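Local atomic coordinates of fructose-bisphosphatase (Pyrococcus horikoshii, PDB entry 1VDW), a protein that probably hydrolyses fructose 1,6-bisphosphate to fructose 6-phosphate and phosphate with the help of magnesium, working as a homodimer of the inositol monophosphatase superfamily. Residues Asp87-Ala100 with Thr171-Ala183. Residues are numbered along the deposited sequence; the frame is centred on the assembly and turned at random.
With EDO (1,2-ethanediol), chain C.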
ATOM      1  N   ASP A  87      11.292  -1.527   8.004  1.00  8.96           N
ATOM      2  CA  ASP A  87      11.124  -1.431   6.565  1.00  9.85           C
ATOM      3  C   ASP A  87       9.878  -0.575   6.390  1.00  9.63           C
ATOM      4  O   ASP A  87       8.876  -0.803   7.055  1.00 11.61           O
ATOM      5  CB  ASP A  87      10.891  -2.813   5.963  1.00 10.35           C
ATOM      6  CG  ASP A  87      10.917  -2.798   4.448  1.00 11.34           C
ATOM      7  OD1 ASP A  87      11.044  -1.701   3.864  1.00 12.81           O
ATOM      8  OD2 ASP A  87      10.811  -3.879   3.844  1.00 14.47           O
ATOM      9  N   GLY A  88       9.942   0.421   5.517  1.00  9.85           N
ATOM     10  CA  GLY A  88       8.789   1.282   5.304  1.00  9.14           C
ATOM     11  C   GLY A  88       8.836   2.553   6.130  1.00  9.29           C
ATOM     12  O   GLY A  88       7.806   3.053   6.572  1.00 10.17           O
ATOM     13  N   SER A  89      10.037   3.094   6.320  1.00  9.69           N
ATOM     14  CA  SER A  89      10.231   4.310   7.103  1.00 10.96           C
ATOM     15  C   SER A  89       9.410   5.497   6.595  1.00  9.42           C
ATOM     16  O   SER A  89       8.710   6.152   7.369  1.00 10.73           O
ATOM     17  CB  SER A  89      11.714   4.691   7.126  1.00 13.01           C
ATOM     18  OG  SER A  89      11.918   5.857   7.907  1.00 16.25           O
ATOM     19  N   TYR A  90       9.522   5.797   5.302  1.00  9.80           N
ATOM     20  CA  TYR A  90       8.759   6.909   4.742  1.00  8.85           C
ATOM     21  C   TYR A  90       7.276   6.693   5.012  1.00  8.60           C
ATOM     22  O   TYR A  90       6.564   7.606   5.425  1.00  9.04           O
ATOM     23  CB  TYR A  90       8.962   7.041   3.228  1.00 10.52           C
ATOM     24  CG  TYR A  90       8.090   8.129   2.638  1.00  9.73           C
ATOM     25  CD1 TYR A  90       8.523   9.455   2.608  1.00 11.01           C
ATOM     26  CD2 TYR A  90       6.795   7.848   2.194  1.00  9.66           C
ATOM     27  CE1 TYR A  90       7.692  10.475   2.159  1.00 11.31           C
ATOM     28  CE2 TYR A  90       5.949   8.864   1.741  1.00 10.66           C
ATOM     29  CZ  TYR A  90       6.404  10.175   1.731  1.00 10.29           C
ATOM     30  OH  TYR A  90       5.574  11.194   1.317  1.00 11.65           O
ATOM     31  N   ASN A  91       6.807   5.476   4.768  1.00  8.03           N
ATOM     32  CA  ASN A  91       5.400   5.179   4.985  1.00  8.78           C
ATOM     33  C   ASN A  91       5.007   5.438   6.427  1.00  8.48           C
ATOM     34  O   ASN A  91       4.006   6.097   6.701  1.00  8.45           O
ATOM     35  CB  ASN A  91       5.098   3.720   4.638  1.00  8.63           C
ATOM     36  CG  ASN A  91       5.176   3.436   3.150  1.00  8.26           C
ATOM     37  OD1 ASN A  91       5.151   4.350   2.319  1.00  8.69           O
ATOM     38  ND2 ASN A  91       5.246   2.158   2.808  1.00  8.75           N
ATOM     39  N   PHE A  92       5.801   4.912   7.352  1.00  8.71           N
ATOM     40  CA  PHE A  92       5.519   5.080   8.766  1.00  9.13           C
ATOM     41  C   PHE A  92       5.350   6.544   9.170  1.00  9.24           C
ATOM     42  O   PHE A  92       4.357   6.902   9.794  1.00 10.32           O
ATOM     43  CB  PHE A  92       6.642   4.463   9.600  1.00  9.69           C
ATOM     44  CG  PHE A  92       6.349   4.432  11.075  1.00 11.08           C
ATOM     45  CD1 PHE A  92       5.868   3.278  11.674  1.00 11.28           C
ATOM     46  CD2 PHE A  92       6.535   5.569  11.859  1.00 11.75           C
ATOM     47  CE1 PHE A  92       5.574   3.250  13.034  1.00 11.68           C
ATOM     48  CE2 PHE A  92       6.244   5.555  13.219  1.00 13.17           C
ATOM     49  CZ  PHE A  92       5.764   4.393  13.808  1.00 12.47           C
ATOM     50  N   ILE A  93       6.309   7.386   8.807  1.00  9.60           N
ATOM     51  CA  ILE A  93       6.228   8.786   9.204  1.00 11.89           C
ATOM     52  C   ILE A  93       5.137   9.568   8.487  1.00 11.90           C
ATOM     53  O   ILE A  93       4.800  10.676   8.893  1.00 14.12           O
ATOM     54  CB  ILE A  93       7.591   9.512   9.048  1.00 13.95           C
ATOM     55  CG1 ILE A  93       8.026   9.547   7.586  1.00 15.14           C
ATOM     56  CG2 ILE A  93       8.650   8.802   9.888  1.00 14.77           C
ATOM     57  CD1 ILE A  93       9.281  10.370   7.345  1.00 18.57           C
ATOM     58  N   ASN A  94       4.574   8.989   7.431  1.00 10.61           N
ATOM     59  CA  ASN A  94       3.504   9.651   6.700  1.00  9.86           C
ATOM     60  C   ASN A  94       2.158   8.978   6.919  1.00  9.45           C
ATOM     61  O   ASN A  94       1.200   9.246   6.199  1.00 10.48           O
ATOM     62  CB  ASN A  94       3.859   9.725   5.220  1.00 10.52           C
ATOM     63  CG  ASN A  94       4.836  10.842   4.933  1.00 10.95           C
ATOM     64  OD1 ASN A  94       4.447  12.008   4.842  1.00 13.15           O
ATOM     65  ND2 ASN A  94       6.114  10.502   4.825  1.00 11.94           N
ATOM     66  N   GLY A  95       2.093   8.116   7.927  1.00  9.84           N
ATOM     67  CA  GLY A  95       0.851   7.437   8.254  1.00  9.30           C
ATOM     68  C   GLY A  95       0.357   6.426   7.238  1.00  9.07           C
ATOM     69  O   GLY A  95      -0.830   6.094   7.233  1.00 10.34           O
ATOM     70  N   ILE A  96       1.248   5.942   6.379  1.00  9.68           N
ATOM     71  CA  ILE A  96       0.886   4.954   5.362  1.00  9.12           C
ATOM     72  C   ILE A  96       1.092   3.596   6.043  1.00  9.16           C
ATOM     73  O   ILE A  96       2.208   3.256   6.437  1.00  9.47           O
ATOM     74  CB  ILE A  96       1.777   5.125   4.129  1.00  8.67           C
ATOM     75  CG1 ILE A  96       1.603   6.546   3.574  1.00 11.12           C
ATOM     76  CG2 ILE A  96       1.429   4.077   3.083  1.00  9.89           C
ATOM     77  CD1 ILE A  96       2.446   6.858   2.359  1.00 12.23           C
ATOM     78  N   PRO A  97       0.017   2.796   6.176  1.00  8.91           N
ATOM     79  CA  PRO A  97       0.055   1.487   6.836  1.00  9.58           C
ATOM     80  C   PRO A  97       0.771   0.325   6.177  1.00  9.02           C
ATOM     81  O   PRO A  97       0.222  -0.774   6.085  1.00  9.66           O
ATOM     82  CB  PRO A  97      -1.418   1.200   7.088  1.00 10.34           C
ATOM     83  CG  PRO A  97      -2.050   1.731   5.850  1.00 10.87           C
ATOM     84  CD  PRO A  97      -1.332   3.059   5.633  1.00  9.73           C
ATOM     85  N   PHE A  98       2.001   0.568   5.741  1.00  8.59           N
ATOM     86  CA  PHE A  98       2.828  -0.460   5.128  1.00  8.38           C
ATOM     87  C   PHE A  98       4.242  -0.335   5.672  1.00  7.79           C
ATOM     88  O   PHE A  98       5.045   0.430   5.157  1.00  8.53           O
ATOM     89  CB  PHE A  98       2.866  -0.320   3.602  1.00 10.01           C
ATOM     90  CG  PHE A  98       1.595  -0.727   2.925  1.00  9.41           C
ATOM     91  CD1 PHE A  98       1.122  -2.033   3.019  1.00 10.33           C
ATOM     92  CD2 PHE A  98       0.851   0.205   2.217  1.00  9.41           C
ATOM     93  CE1 PHE A  98      -0.081  -2.397   2.420  1.00  9.58           C
ATOM     94  CE2 PHE A  98      -0.351  -0.150   1.615  1.00  8.94           C
ATOM     95  CZ  PHE A  98      -0.817  -1.455   1.719  1.00  9.74           C
ATOM     96  N   PHE A  99       4.528  -1.067   6.743  1.00  8.36           N
ATOM     97  CA  PHE A  99       5.861  -1.078   7.339  1.00  8.00           C
ATOM     98  C   PHE A  99       6.006  -2.374   8.123  1.00  8.30           C
ATOM     99  O   PHE A  99       5.010  -3.005   8.471  1.00  8.49           O
ATOM    100  CB  PHE A  99       6.109   0.168   8.207  1.00  9.13           C
ATOM    101  CG  PHE A  99       5.046   0.436   9.224  1.00 10.17           C
ATOM    102  CD1 PHE A  99       5.077  -0.185  10.470  1.00 11.19           C
ATOM    103  CD2 PHE A  99       4.022   1.335   8.950  1.00 11.57           C
ATOM    104  CE1 PHE A  99       4.103   0.093  11.426  1.00 15.73           C
ATOM    105  CE2 PHE A  99       3.045   1.615   9.903  1.00 14.97           C
ATOM    106  CZ  PHE A  99       3.087   0.994  11.139  1.00 15.81           C
ATOM    107  N   ALA A 100       7.244  -2.775   8.393  1.00  8.47           N
ATOM    108  CA  ALA A 100       7.473  -4.041   9.069  1.00  8.61           C
ATOM    109  C   ALA A 100       8.862  -4.158   9.651  1.00  9.35           C
ATOM    110  O   ALA A 100       9.729  -3.324   9.401  1.00  9.92           O
ATOM    111  CB  ALA A 100       7.268  -5.176   8.074  1.00 11.53           C
ATOM    112  N   THR A 171       3.063  -0.924  -5.533  1.00  7.60           N
ATOM    113  CA  THR A 171       4.395  -0.433  -5.193  1.00  7.64           C
ATOM    114  C   THR A 171       4.115   0.132  -3.814  1.00  8.24           C
ATOM    115  O   THR A 171       3.710   1.284  -3.649  1.00  7.31           O
ATOM    116  CB  THR A 171       4.876   0.636  -6.181  1.00  7.67           C
ATOM    117  OG1 THR A 171       4.813   0.110  -7.514  1.00  9.66           O
ATOM    118  CG2 THR A 171       6.315   1.025  -5.872  1.00 10.68           C
ATOM    119  N   LEU A 172       4.312  -0.720  -2.815  1.00  8.51           N
ATOM    120  CA  LEU A 172       3.959  -0.372  -1.446  1.00  8.15           C
ATOM    121  C   LEU A 172       4.961   0.366  -0.585  1.00  9.12           C
ATOM    122  O   LEU A 172       4.563   1.009   0.383  1.00 10.38           O
ATOM    123  CB  LEU A 172       3.486  -1.637  -0.717  1.00 10.12           C
ATOM    124  CG  LEU A 172       2.390  -2.423  -1.447  1.00  9.25           C
ATOM    125  CD1 LEU A 172       1.973  -3.619  -0.604  1.00 11.37           C
ATOM    126  CD2 LEU A 172       1.198  -1.524  -1.737  1.00 11.24           C
ATOM    127  N   GLY A 173       6.242   0.286  -0.922  1.00  8.88           N
ATOM    128  CA  GLY A 173       7.236   0.973  -0.120  1.00  9.95           C
ATOM    129  C   GLY A 173       7.783   0.165   1.049  1.00  9.27           C
ATOM    130  O   GLY A 173       8.390   0.734   1.957  1.00 10.54           O
ATOM    131  N   ALA A 174       7.565  -1.149   1.034  1.00  8.79           N
ATOM    132  CA  ALA A 174       8.072  -2.041   2.088  1.00  8.36           C
ATOM    133  C   ALA A 174       8.232  -3.418   1.456  1.00  8.33           C
ATOM    134  O   ALA A 174       7.335  -4.266   1.527  1.00  8.46           O
ATOM    135  CB  ALA A 174       7.103  -2.100   3.256  1.00 10.58           C
ATOM    136  N   ILE A 175       9.388  -3.640   0.843  1.00  8.78           N
ATOM    137  CA  ILE A 175       9.647  -4.889   0.149  1.00  9.04           C
ATOM    138  C   ILE A 175       9.457  -6.142   1.007  1.00  9.49           C
ATOM    139  O   ILE A 175       9.068  -7.191   0.493  1.00  8.82           O
ATOM    140  CB  ILE A 175      11.068  -4.878  -0.484  1.00 10.38           C
ATOM    141  CG1 ILE A 175      11.108  -5.825  -1.683  1.00 10.87           C
ATOM    142  CG2 ILE A 175      12.122  -5.285   0.537  1.00 11.20           C
ATOM    143  CD1 ILE A 175      10.285  -5.342  -2.863  1.00 11.67           C
ATOM    144  N   ALA A 176       9.721  -6.047   2.307  1.00 10.21           N
ATOM    145  CA  ALA A 176       9.543  -7.211   3.169  1.00  9.54           C
ATOM    146  C   ALA A 176       8.086  -7.645   3.139  1.00  9.38           C
ATOM    147  O   ALA A 176       7.786  -8.838   3.061  1.00 10.02           O
ATOM    148  CB  ALA A 176       9.964  -6.890   4.605  1.00 10.71           C
ATOM    149  N   LEU A 177       7.174  -6.683   3.206  1.00  9.11           N
ATOM    150  CA  LEU A 177       5.758  -7.012   3.167  1.00  9.51           C
ATOM    151  C   LEU A 177       5.351  -7.530   1.805  1.00  9.21           C
ATOM    152  O   LEU A 177       4.533  -8.440   1.704  1.00  9.45           O
ATOM    153  CB  LEU A 177       4.894  -5.798   3.510  1.00 10.46           C
ATOM    154  CG  LEU A 177       4.963  -5.323   4.958  1.00 10.87           C
ATOM    155  CD1 LEU A 177       3.973  -4.195   5.146  1.00 10.81           C
ATOM    156  CD2 LEU A 177       4.646  -6.476   5.912  1.00 11.53           C
ATOM    157  N   GLU A 178       5.912  -6.958   0.748  1.00  7.95           N
ATOM    158  CA  GLU A 178       5.531  -7.418  -0.571  1.00  7.81           C
ATOM    159  C   GLU A 178       5.957  -8.869  -0.768  1.00  8.11           C
ATOM    160  O   GLU A 178       5.215  -9.664  -1.337  1.00  8.35           O
ATOM    161  CB  GLU A 178       6.075  -6.443  -1.618  1.00  9.24           C
ATOM    162  CG  GLU A 178       5.209  -5.175  -1.605  1.00  9.93           C
ATOM    163  CD  GLU A 178       5.874  -3.941  -2.171  1.00  9.72           C
ATOM    164  OE1 GLU A 178       6.916  -3.522  -1.628  1.00 10.53           O
ATOM    165  OE2 GLU A 178       5.340  -3.375  -3.152  1.00  9.23           O
ATOM    166  N   LEU A 179       7.128  -9.232  -0.256  1.00  7.57           N
ATOM    167  CA  LEU A 179       7.584 -10.613  -0.344  1.00  8.22           C
ATOM    168  C   LEU A 179       6.716 -11.510   0.552  1.00  8.83           C
ATOM    169  O   LEU A 179       6.411 -12.646   0.186  1.00  8.95           O
ATOM    170  CB  LEU A 179       9.058 -10.705   0.056  1.00  9.01           C
ATOM    171  CG  LEU A 179      10.010 -10.163  -1.017  1.00  9.76           C
ATOM    172  CD1 LEU A 179      11.398  -9.981  -0.433  1.00 10.33           C
ATOM    173  CD2 LEU A 179      10.044 -11.124  -2.207  1.00 11.70           C
ATOM    174  N   ALA A 180       6.316 -11.007   1.718  1.00  7.94           N
ATOM    175  CA  ALA A 180       5.456 -11.771   2.618  1.00  8.42           C
ATOM    176  C   ALA A 180       4.096 -11.989   1.949  1.00  8.08           C
ATOM    177  O   ALA A 180       3.482 -13.049   2.096  1.00  8.33           O
ATOM    178  CB  ALA A 180       5.280 -11.026   3.940  1.00  9.66           C
ATOM    179  N   TYR A 181       3.620 -10.978   1.227  1.00  7.69           N
ATOM    180  CA  TYR A 181       2.339 -11.084   0.537  1.00  7.85           C
ATOM    181  C   TYR A 181       2.435 -12.152  -0.543  1.00  8.67           C
ATOM    182  O   TYR A 181       1.494 -12.918  -0.750  1.00  9.29           O
ATOM    183  CB  TYR A 181       1.938  -9.744  -0.081  1.00  8.78           C
ATOM    184  CG  TYR A 181       1.515  -8.678   0.914  1.00  8.80           C
ATOM    185  CD1 TYR A 181       1.406  -8.948   2.282  1.00  9.81           C
ATOM    186  CD2 TYR A 181       1.233  -7.386   0.478  1.00  9.06           C
ATOM    187  CE1 TYR A 181       1.030  -7.947   3.189  1.00  9.27           C
ATOM    188  CE2 TYR A 181       0.860  -6.387   1.369  1.00 10.50           C
ATOM    189  CZ  TYR A 181       0.761  -6.674   2.718  1.00  9.85           C
ATOM    190  OH  TYR A 181       0.406  -5.661   3.579  1.00 11.39           O
ATOM    191  N   LEU A 182       3.566 -12.192  -1.242  1.00  8.79           N
ATOM    192  CA  LEU A 182       3.781 -13.216  -2.257  1.00  9.27           C
ATOM    193  C   LEU A 182       3.741 -14.588  -1.576  1.00  9.26           C
ATOM    194  O   LEU A 182       3.111 -15.528  -2.070  1.00 10.36           O
ATOM    195  CB  LEU A 182       5.145 -13.013  -2.917  1.00  9.00           C
ATOM    196  CG  LEU A 182       5.670 -14.147  -3.801  1.00 10.19           C
ATOM    197  CD1 LEU A 182       4.772 -14.331  -5.013  1.00 12.77           C
ATOM    198  CD2 LEU A 182       7.095 -13.824  -4.221  1.00 10.90           C
ATOM    199  N   ALA A 183       4.393 -14.681  -0.421  1.00  8.90           N
ATOM    200  CA  ALA A 183       4.471 -15.928   0.325  1.00  8.86           C
ATOM    201  C   ALA A 183       3.124 -16.500   0.742  1.00 10.78           C
ATOM    202  O   ALA A 183       2.968 -17.719   0.820  1.00 11.55           O
ATOM    203  CB  ALA A 183       5.355 -15.741   1.550  1.00  9.49           C
TER
HETATM  204  C1  EDO C1002      13.688  -0.549   0.804  1.00 16.51           C
HETATM  205  O1  EDO C1002      13.507   0.335   1.906  1.00 16.64           O
HETATM  206  C2  EDO C1002      12.956  -1.872   1.091  1.00 15.38           C
HETATM  207  O2  EDO C1002      11.549  -1.635   1.277  1.00 13.25           O
HETATM  208  O   HOH W   1      11.080   1.386   2.886  1.00 15.56           O
HETATM  209  O   HOH W   2       8.281   3.461   2.976  1.00  9.23           O
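Asp87, a predicted magnesium ligand in this inositol monophosphatase fold, turns its carboxylate to the N-terminus of helix 175-184, where Ile175 and Ala176 present backbone N-H groups. With CG anti to the backbone N (chi1 -171°), the carboxylate reaches across to this first turn, and OD2 is met nearly along its C-O bond by Ala176 N at 2.9 Å. OD1 accepts a hydrogen bond from O2 of a bound ethanediol, and that O2 accepts one from Ile175 N, so two helix N-H groups are tied to one carboxylate, the second indirectly. Asn91 uses ND2 twice: Phe98 O lies in the amide plane and is met on a lone pair of that oxygen, while Leu172 O, at 2.8 Å, is tilted 17° from the amide plane. A leucine in place of Asn91 would probably leave both carbonyls without this donor and Arg170 of the second subunit without the OD1 acceptor. At the positive phi of Gly173 a CB would press on the preceding carbonyl oxygen, and it would also collide with Asn91 ND2. Just before Gly173, Leu172 straddles one face of the Phe98 ring, CD1 near CE1 and CD2 4.2 Å from the centroid in a CH-pi contact. Tyr181, whose OH is hydrogen-bonded to Glu118 OE2, brings that OH to the ring's edge, in its plane, 3.5 Å from Phe98 CE1.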